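Local coordinates for polyprenyl synthetase (Nonlabens dokdonensis, PDB 6KD7), which probably catalyses prenyl chain elongation, as a magnesium-dependent geranylgeranyl pyrophosphate synthase of the FPP/GGPP synthase family, at residues 169-174 with 193-198; 202-207 with 293-298. All blocks are in the same frame, centred on the assembly; numbering follows the deposited sequence.

Interaction 1 (169-174 with 193-198); sequences TSVLVG and LIYDYG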
# COMPACT_ATOMS: atom_id res chain seq x y z
N THR A 169 13.35 -31.15 10.37
CA THR A 169 13.50 -31.10 11.84
C THR A 169 14.27 -32.27 12.47
O THR A 169 14.68 -32.11 13.59
CB THR A 169 12.12 -31.05 12.50
OG1 THR A 169 11.55 -32.34 12.36
CG2 THR A 169 11.18 -30.05 11.87
N SER A 170 14.44 -33.40 11.79
CA SER A 170 15.05 -34.59 12.44
C SER A 170 16.53 -34.80 12.09
O SER A 170 17.27 -35.15 12.98
CB SER A 170 14.26 -35.80 12.12
OG SER A 170 12.93 -35.65 12.56
N VAL A 171 16.93 -34.57 10.85
CA VAL A 171 18.36 -34.83 10.49
C VAL A 171 19.30 -34.06 11.41
O VAL A 171 20.38 -34.56 11.66
CB VAL A 171 18.67 -34.58 9.00
CG1 VAL A 171 17.92 -35.56 8.13
CG2 VAL A 171 18.41 -33.16 8.58
N LEU A 172 18.93 -32.88 11.90
CA LEU A 172 19.83 -32.09 12.75
C LEU A 172 19.91 -32.72 14.14
O LEU A 172 20.90 -32.48 14.81
CB LEU A 172 19.38 -30.64 12.83
CG LEU A 172 20.18 -29.73 13.75
CD1 LEU A 172 21.61 -29.55 13.25
CD2 LEU A 172 19.47 -28.38 13.91
N VAL A 173 18.88 -33.43 14.57
CA VAL A 173 18.92 -34.16 15.86
C VAL A 173 19.95 -35.28 15.74
O VAL A 173 20.84 -35.33 16.59
CB VAL A 173 17.53 -34.70 16.23
CG1 VAL A 173 17.58 -35.40 17.58
CG2 VAL A 173 16.52 -33.56 16.29
N GLY A 174 19.82 -36.12 14.72
CA GLY A 174 20.79 -37.13 14.31
C GLY A 174 22.19 -36.55 14.25
O GLY A 174 23.12 -37.13 14.84
N LEU A 193 24.62 -45.35 14.07
CA LEU A 193 23.59 -45.94 14.95
C LEU A 193 23.05 -44.79 15.81
O LEU A 193 21.83 -44.71 16.02
CB LEU A 193 24.15 -47.10 15.79
CG LEU A 193 24.35 -48.43 15.04
CD1 LEU A 193 24.89 -49.48 16.00
CD2 LEU A 193 23.07 -48.96 14.43
N ILE A 194 23.92 -43.97 16.38
CA ILE A 194 23.41 -42.85 17.22
C ILE A 194 22.62 -41.86 16.34
O ILE A 194 21.62 -41.35 16.81
CB ILE A 194 24.46 -42.23 18.15
CG1 ILE A 194 23.78 -41.57 19.36
CG2 ILE A 194 25.38 -41.29 17.40
CD1 ILE A 194 24.71 -41.10 20.42
N TYR A 195 23.08 -41.62 15.11
CA TYR A 195 22.36 -40.77 14.13
C TYR A 195 20.93 -41.27 14.00
O TYR A 195 20.00 -40.47 14.15
CB TYR A 195 23.02 -40.76 12.76
CG TYR A 195 22.35 -39.88 11.72
CD1 TYR A 195 22.70 -38.55 11.58
CD2 TYR A 195 21.43 -40.40 10.84
CE1 TYR A 195 22.15 -37.75 10.59
CE2 TYR A 195 20.86 -39.61 9.86
CZ TYR A 195 21.18 -38.27 9.76
OH TYR A 195 20.62 -37.49 8.79
N ASP A 196 20.77 -42.55 13.75
CA ASP A 196 19.45 -43.20 13.55
C ASP A 196 18.55 -42.99 14.77
O ASP A 196 17.32 -42.79 14.59
CB ASP A 196 19.62 -44.69 13.28
CG ASP A 196 20.22 -45.00 11.92
OD1 ASP A 196 20.42 -44.05 11.10
OD2 ASP A 196 20.45 -46.20 11.66
N TYR A 197 19.09 -43.14 15.97
CA TYR A 197 18.35 -42.83 17.21
C TYR A 197 17.78 -41.41 17.06
O TYR A 197 16.58 -41.21 17.31
CB TYR A 197 19.26 -42.96 18.44
CG TYR A 197 18.79 -42.22 19.65
CD1 TYR A 197 17.56 -42.48 20.23
CD2 TYR A 197 19.58 -41.25 20.23
CE1 TYR A 197 17.14 -41.81 21.38
CE2 TYR A 197 19.15 -40.55 21.33
CZ TYR A 197 17.91 -40.81 21.89
OH TYR A 197 17.51 -40.08 22.96
N GLY A 198 18.66 -40.45 16.78
CA GLY A 198 18.31 -39.02 16.59
C GLY A 198 17.19 -38.86 15.54
O GLY A 198 16.25 -38.15 15.81
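Tyr195 CG stands anti to the backbone N (chi1 -178°), which puts it on the side of helix 158-183, and the ring beyond it meets Gly174 and Val171. Val173 also has CG1 anti to its own N (chi1 -178°), and this methyl meets Gly198. The phenol ring lies obliquely against the backbone of the facing turn: Tyr195 CD1 is 3.4 Å from Gly174 C, and Tyr195 CE1 is 3.8 Å from Val171 O. Farther out, the hydroxyl is met by an aliphatic branch, with Tyr195 OH 3.4 Å from Val171 CG1; the two side chains lie alongside each other and point the same way. Val173 CG1 rests 3.5 Å from Gly198 O of helix 188-215.

Between these side chains the two backbones come together, Gly174 CA and Gly198 CA being 3.9 Å apart, while the axes of the short segments approach to 7.6 Å. A beta carbon on Gly174 would run into Tyr195 CD1, and one on Gly198 into Gly174 CA, so the absence of a side chain at both positions permits this spacing. No hydrogen bond links the segments. Thr136 and Glu139 of helix 123-150 adjoin Val171, and Leu46 of helix 42-54 adjoins Val173. With helix directions 144° apart, this is a close glycine-to-glycine crossing of neighbours that run roughly antiparallel in the all-alpha prenyl synthase fold.

Interaction 2 (202-207 with 293-298); sequences GLAFQL and SYTQKA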
# COMPACT_ATOMS: atom_id res chain seq x y z
N GLY A 202 13.65 -37.46 16.63
CA GLY A 202 13.33 -36.14 16.04
C GLY A 202 11.96 -36.23 15.37
O GLY A 202 11.17 -35.31 15.54
N LEU A 203 11.68 -37.36 14.74
CA LEU A 203 10.36 -37.61 14.13
C LEU A 203 9.28 -37.69 15.21
O LEU A 203 8.22 -37.08 15.05
CB LEU A 203 10.45 -38.87 13.27
CG LEU A 203 11.17 -38.71 11.93
CD1 LEU A 203 11.36 -40.08 11.27
CD2 LEU A 203 10.41 -37.78 10.98
N ALA A 204 9.51 -38.40 16.31
CA ALA A 204 8.57 -38.45 17.43
C ALA A 204 8.34 -37.02 17.93
O ALA A 204 7.21 -36.65 18.25
CB ALA A 204 9.09 -39.35 18.54
N PHE A 205 9.41 -36.29 18.13
CA PHE A 205 9.33 -34.92 18.71
C PHE A 205 8.43 -34.02 17.79
O PHE A 205 7.59 -33.24 18.27
CB PHE A 205 10.76 -34.41 18.89
CG PHE A 205 10.89 -33.10 19.61
CD1 PHE A 205 10.34 -32.93 20.88
CD2 PHE A 205 11.59 -32.05 19.03
CE1 PHE A 205 10.46 -31.73 21.56
CE2 PHE A 205 11.73 -30.85 19.73
CZ PHE A 205 11.13 -30.67 20.97
N GLN A 206 8.63 -34.08 16.49
CA GLN A 206 7.93 -33.21 15.52
C GLN A 206 6.47 -33.67 15.42
O GLN A 206 5.60 -32.79 15.38
CB GLN A 206 8.60 -33.26 14.16
CG GLN A 206 7.88 -32.42 13.13
CD GLN A 206 7.67 -30.98 13.55
OE1 GLN A 206 6.58 -30.44 13.37
NE2 GLN A 206 8.70 -30.36 14.09
N LEU A 207 6.22 -34.97 15.39
CA LEU A 207 4.82 -35.48 15.41
C LEU A 207 4.12 -35.01 16.68
O LEU A 207 2.92 -34.65 16.59
CB LEU A 207 4.77 -36.98 15.20
CG LEU A 207 5.19 -37.39 13.79
CD1 LEU A 207 5.23 -38.89 13.65
CD2 LEU A 207 4.24 -36.82 12.74
N SER A 293 5.00 -44.93 18.36
CA SER A 293 5.72 -45.87 17.49
C SER A 293 7.16 -45.37 17.25
O SER A 293 8.10 -46.18 17.36
CB SER A 293 4.95 -46.06 16.25
OG SER A 293 5.70 -46.81 15.32
N TYR A 294 7.32 -44.09 16.95
CA TYR A 294 8.68 -43.52 16.76
C TYR A 294 9.46 -43.55 18.07
O TYR A 294 10.66 -43.75 18.04
CB TYR A 294 8.65 -42.14 16.10
CG TYR A 294 8.45 -42.22 14.61
CD1 TYR A 294 9.45 -42.67 13.78
CD2 TYR A 294 7.25 -41.86 14.04
CE1 TYR A 294 9.27 -42.76 12.41
CE2 TYR A 294 7.05 -41.94 12.67
CZ TYR A 294 8.07 -42.39 11.86
OH TYR A 294 7.88 -42.47 10.52
N THR A 295 8.78 -43.28 19.19
CA THR A 295 9.46 -43.30 20.50
C THR A 295 9.99 -44.70 20.78
O THR A 295 11.13 -44.81 21.18
CB THR A 295 8.54 -42.83 21.62
OG1 THR A 295 8.05 -41.54 21.27
CG2 THR A 295 9.25 -42.74 22.95
N GLN A 296 9.19 -45.73 20.50
CA GLN A 296 9.62 -47.13 20.74
C GLN A 296 10.82 -47.43 19.84
O GLN A 296 11.80 -47.96 20.34
CB GLN A 296 8.46 -48.09 20.51
CG GLN A 296 7.42 -48.06 21.63
CD GLN A 296 8.01 -48.15 23.02
OE1 GLN A 296 8.91 -48.93 23.28
NE2 GLN A 296 7.49 -47.34 23.92
N LYS A 297 10.77 -46.99 18.58
CA LYS A 297 11.88 -47.24 17.64
C LYS A 297 13.15 -46.60 18.21
O LYS A 297 14.20 -47.22 18.14
CB LYS A 297 11.56 -46.61 16.28
CG LYS A 297 10.44 -47.28 15.50
CD LYS A 297 10.40 -46.82 14.06
CE LYS A 297 9.42 -47.59 13.21
NZ LYS A 297 9.80 -47.54 11.78
N ALA A 298 13.02 -45.41 18.78
CA ALA A 298 14.16 -44.69 19.39
C ALA A 298 14.68 -45.47 20.60
O ALA A 298 15.89 -45.53 20.76
CB ALA A 298 13.74 -43.30 19.79
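Leu203 sets its CB over one face of the Tyr294 ring, forming the single CH-pi contact between helices 188-215 and 283-303 here. Leu203 CB is 4.1 Å from the ring centroid and 15° off the ring normal, displaced toward the rim near Tyr294 CD1 and CG. Chi1 of -79° sets Tyr294 CG anti to the carbonyl carbon, on a CB that points at the other helix.

Apolar contacts extend from this CH-pi contact. Leu203 CD1 comes within 3.6 Å of Tyr294 CE1, whereas Leu207, one turn on, brings its CD1 to 3.6 Å from Tyr294 CD2. The two leucine methyls therefore meet different sides of the ring outline, and Leu207 approaches obliquely. Nearer the backbones, Ala204 CB packs 3.7 Å from Tyr294 CB, and the CA atoms of this pair are 5.1 Å apart. An alanine in place of Tyr294 would probably leave the Leu203 and Leu207 methyls without the ring they pack on, opening a gap between the helices.

The segments run nearly antiparallel, 157° between their directions and 8.3 Å between axes, as neighbouring helices in the all-alpha fold of polyprenyl synthases. Leu162 of helix 158-183 also touches Tyr294, so the ring packs against a third helix.

Polar groups contribute no hydrogen bond across the contact. Thr295 OG1 is 3.7 Å from Ala204 CB, but its hydrogen bond is with the backbone O of Ile291, one turn earlier in its own helix. Met323 from the C-terminal loop adjoins both Ala204 and Thr295.

Helix 188-215 is common to both contacts: residues 193-198 face helix 158-183 in interaction 1, and residues 202-207 face helix 283-303 in interaction 2. The centres of the two interactions are about 11 Å apart. The two groups also meet directly, since Ser170 OG packs 3.0 Å from Leu203 N and Tyr197 CD1 lies 3.5 Å from Ala298 O. Interaction 1 lies nearer the bound pyrophosphate than interaction 2, whose segment 202-207 nevertheless supplies a pocket residue, Phe205, which touches the ligand. The side chain of Val173 is about 7 Å from the pyrophosphate, that of Ala204 about 13 Å. The side chains of Ser170 and Leu207 are each about 10 Å from a magnesium ion.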